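Local coordinates for protein 0.19 alpha-amylase inhibitor (Triticum aestivum, PDB 1HSS) that inhibits alpha-amylases as a homodimeric, disulfide-rich member of the cereal trypsin/alpha-amylase inhibitor family of wheat kernels, at residues Leu23-Cys28 and Asp62-Glu67. Sequence-based numbering, arbitrary orientation.
Sequences LLRLQC and DSMYKE
L24 and R25, neighbours on helix 20-27, receive the side chain of M64 from helix 53-67, a thin helix-helix contact within the disulfide-braced helical fold of the cereal inhibitor family. The two backbones stay well apart, with R25 CA and M64 CA 10.2 Å from each other, and the M64 side chain reaches across between them. L24 points at the opposing helix; CG lies anti to the backbone N (chi1 175°), extending the chain toward M64, and the CD2 branch comes within 4.1 Å of M64 SD. The two apolar chains run past one another in opposite directions; both are buried, with F80 packed against each and T91 of helix 85-92 against L24. R25, on the exposed margin, bends its chain at chi3 (-102°) and presents one face of the guanidinium to the methionine methyl; NH1 is held by a hydrogen bond to the carbonyl oxygen of A79. At the end of the segment, C28 forms a disulfide with C83, tying the helix 20-27 side of the contact to the chain just ahead of helix 85-92. M64 bends at its own chi3 (75°), directing its methyl to the arginine: CE sits 3.6 Å above the guanidinium plane of R25, displaced from the centre of the group toward its edge, with NH1 of R25 its nearest atom at 3.7 Å.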
loop_
_atom_site.group_PDB
_atom_site.type_symbol
_atom_site.label_atom_id
_atom_site.label_comp_id
_atom_site.label_asym_id
_atom_site.label_seq_id
_atom_site.Cartn_x
_atom_site.Cartn_y
_atom_site.Cartn_z
ATOM N N LEU A 23 3.366 -13.528 -3.522
ATOM C CA LEU A 23 2.361 -12.487 -3.428
ATOM C C LEU A 23 2.813 -11.217 -4.144
ATOM O O LEU A 23 2.079 -10.673 -4.952
ATOM C CB LEU A 23 2.093 -12.166 -1.969
ATOM C CG LEU A 23 1.137 -10.990 -1.789
ATOM C CD1 LEU A 23 -0.218 -11.389 -2.325
ATOM C CD2 LEU A 23 1.024 -10.597 -0.322
ATOM N N LEU A 24 4.013 -10.738 -3.815
ATOM C CA LEU A 24 4.586 -9.528 -4.410
ATOM C C LEU A 24 4.731 -9.601 -5.946
ATOM O O LEU A 24 4.458 -8.634 -6.649
ATOM C CB LEU A 24 5.941 -9.226 -3.750
ATOM C CG LEU A 24 6.751 -8.059 -4.328
ATOM C CD1 LEU A 24 5.914 -6.766 -4.366
ATOM C CD2 LEU A 24 8.003 -7.866 -3.517
ATOM N N ARG A 25 5.090 -10.769 -6.467
ATOM C CA ARG A 25 5.192 -10.980 -7.911
ATOM C C ARG A 25 3.872 -10.977 -8.665
ATOM O O ARG A 25 3.832 -10.550 -9.818
ATOM C CB ARG A 25 5.936 -12.274 -8.201
ATOM C CG ARG A 25 7.423 -12.127 -8.038
ATOM C CD ARG A 25 8.124 -13.129 -8.897
ATOM N NE ARG A 25 8.588 -14.236 -8.087
ATOM C CZ ARG A 25 9.839 -14.354 -7.650
ATOM N NH1 ARG A 25 10.807 -13.571 -8.155
ATOM N NH2 ARG A 25 10.133 -15.296 -6.751
ATOM N N LEU A 26 2.805 -11.459 -8.022
ATOM C CA LEU A 26 1.438 -11.343 -8.545
ATOM C C LEU A 26 0.884 -9.914 -8.454
ATOM O O LEU A 26 0.359 -9.355 -9.421
ATOM C CB LEU A 26 0.494 -12.286 -7.788
ATOM C CG LEU A 26 0.650 -13.796 -7.986
ATOM C CD1 LEU A 26 -0.090 -14.556 -6.878
ATOM C CD2 LEU A 26 0.121 -14.173 -9.358
ATOM N N GLN A 27 1.030 -9.313 -7.288
ATOM C CA GLN A 27 0.546 -7.976 -7.102
ATOM C C GLN A 27 1.208 -6.941 -7.980
ATOM O O GLN A 27 0.539 -6.008 -8.404
ATOM C CB GLN A 27 0.713 -7.555 -5.666
ATOM C CG GLN A 27 -0.239 -8.213 -4.721
ATOM C CD GLN A 27 -0.158 -7.575 -3.356
ATOM O OE1 GLN A 27 -1.145 -7.044 -2.853
ATOM N NE2 GLN A 27 1.040 -7.537 -2.790
ATOM N N CYS A 28 2.518 -7.037 -8.208
ATOM C CA CYS A 28 3.220 -5.929 -8.874
ATOM C C CYS A 28 2.891 -5.711 -10.363
ATOM O O CYS A 28 3.125 -4.622 -10.893
ATOM C CB CYS A 28 4.747 -5.992 -8.656
ATOM S SG CYS A 28 5.627 -7.356 -9.449
ATOM N N ASP A 62 15.173 -6.837 -0.830
ATOM C CA ASP A 62 16.598 -6.800 -1.092
ATOM C C ASP A 62 17.122 -8.157 -1.608
ATOM O O ASP A 62 17.751 -8.229 -2.657
ATOM C CB ASP A 62 17.329 -6.368 0.191
ATOM C CG ASP A 62 18.826 -6.159 -0.019
ATOM O OD1 ASP A 62 19.221 -5.132 -0.619
ATOM O OD2 ASP A 62 19.610 -7.026 0.425
ATOM N N SER A 63 16.762 -9.243 -0.934
ATOM C CA SER A 63 17.084 -10.586 -1.429
ATOM C C SER A 63 16.566 -10.867 -2.843
ATOM O O SER A 63 17.257 -11.481 -3.648
ATOM C CB SER A 63 16.531 -11.661 -0.490
ATOM O OG SER A 63 16.918 -11.407 0.841
ATOM N N MET A 64 15.320 -10.496 -3.121
ATOM C CA MET A 64 14.745 -10.708 -4.439
ATOM C C MET A 64 15.508 -9.980 -5.537
ATOM O O MET A 64 15.812 -10.553 -6.576
ATOM C CB MET A 64 13.276 -10.292 -4.428
ATOM C CG MET A 64 12.473 -11.210 -3.547
ATOM S SD MET A 64 10.716 -10.944 -3.539
ATOM C CE MET A 64 10.264 -11.626 -5.065
ATOM N N TYR A 65 15.916 -8.753 -5.250
ATOM C CA TYR A 65 16.696 -7.961 -6.191
ATOM C C TYR A 65 18.132 -8.409 -6.328
ATOM O O TYR A 65 18.725 -8.281 -7.395
ATOM C CB TYR A 65 16.671 -6.505 -5.778
ATOM C CG TYR A 65 15.539 -5.779 -6.408
ATOM C CD1 TYR A 65 15.320 -5.876 -7.770
ATOM C CD2 TYR A 65 14.688 -4.993 -5.655
ATOM C CE1 TYR A 65 14.288 -5.192 -8.377
ATOM C CE2 TYR A 65 13.644 -4.310 -6.248
ATOM C CZ TYR A 65 13.458 -4.404 -7.614
ATOM O OH TYR A 65 12.509 -3.635 -8.238
ATOM N N LYS A 66 18.693 -8.901 -5.232
ATOM C CA LYS A 66 20.087 -9.329 -5.193
ATOM C C LYS A 66 20.307 -10.739 -5.724
ATOM O O LYS A 66 21.433 -11.116 -6.045
ATOM C CB LYS A 66 20.626 -9.230 -3.769
ATOM C CG LYS A 66 21.653 -8.129 -3.582
ATOM C CD LYS A 66 21.102 -6.954 -2.787
ATOM C CE LYS A 66 21.349 -5.624 -3.497
ATOM N NZ LYS A 66 20.557 -5.499 -4.761
ATOM N N GLU A 67 19.238 -11.525 -5.792
ATOM C CA GLU A 67 19.266 -12.781 -6.528
ATOM C C GLU A 67 18.912 -12.567 -8.010
ATOM O O GLU A 67 19.651 -13.009 -8.903
ATOM C CB GLU A 67 18.314 -13.799 -5.886
ATOM C CG GLU A 67 18.240 -15.159 -6.603
ATOM C CD GLU A 67 19.611 -15.704 -7.043
ATOM O OE1 GLU A 67 20.476 -15.940 -6.166
ATOM O OE2 GLU A 67 19.808 -15.921 -8.269
#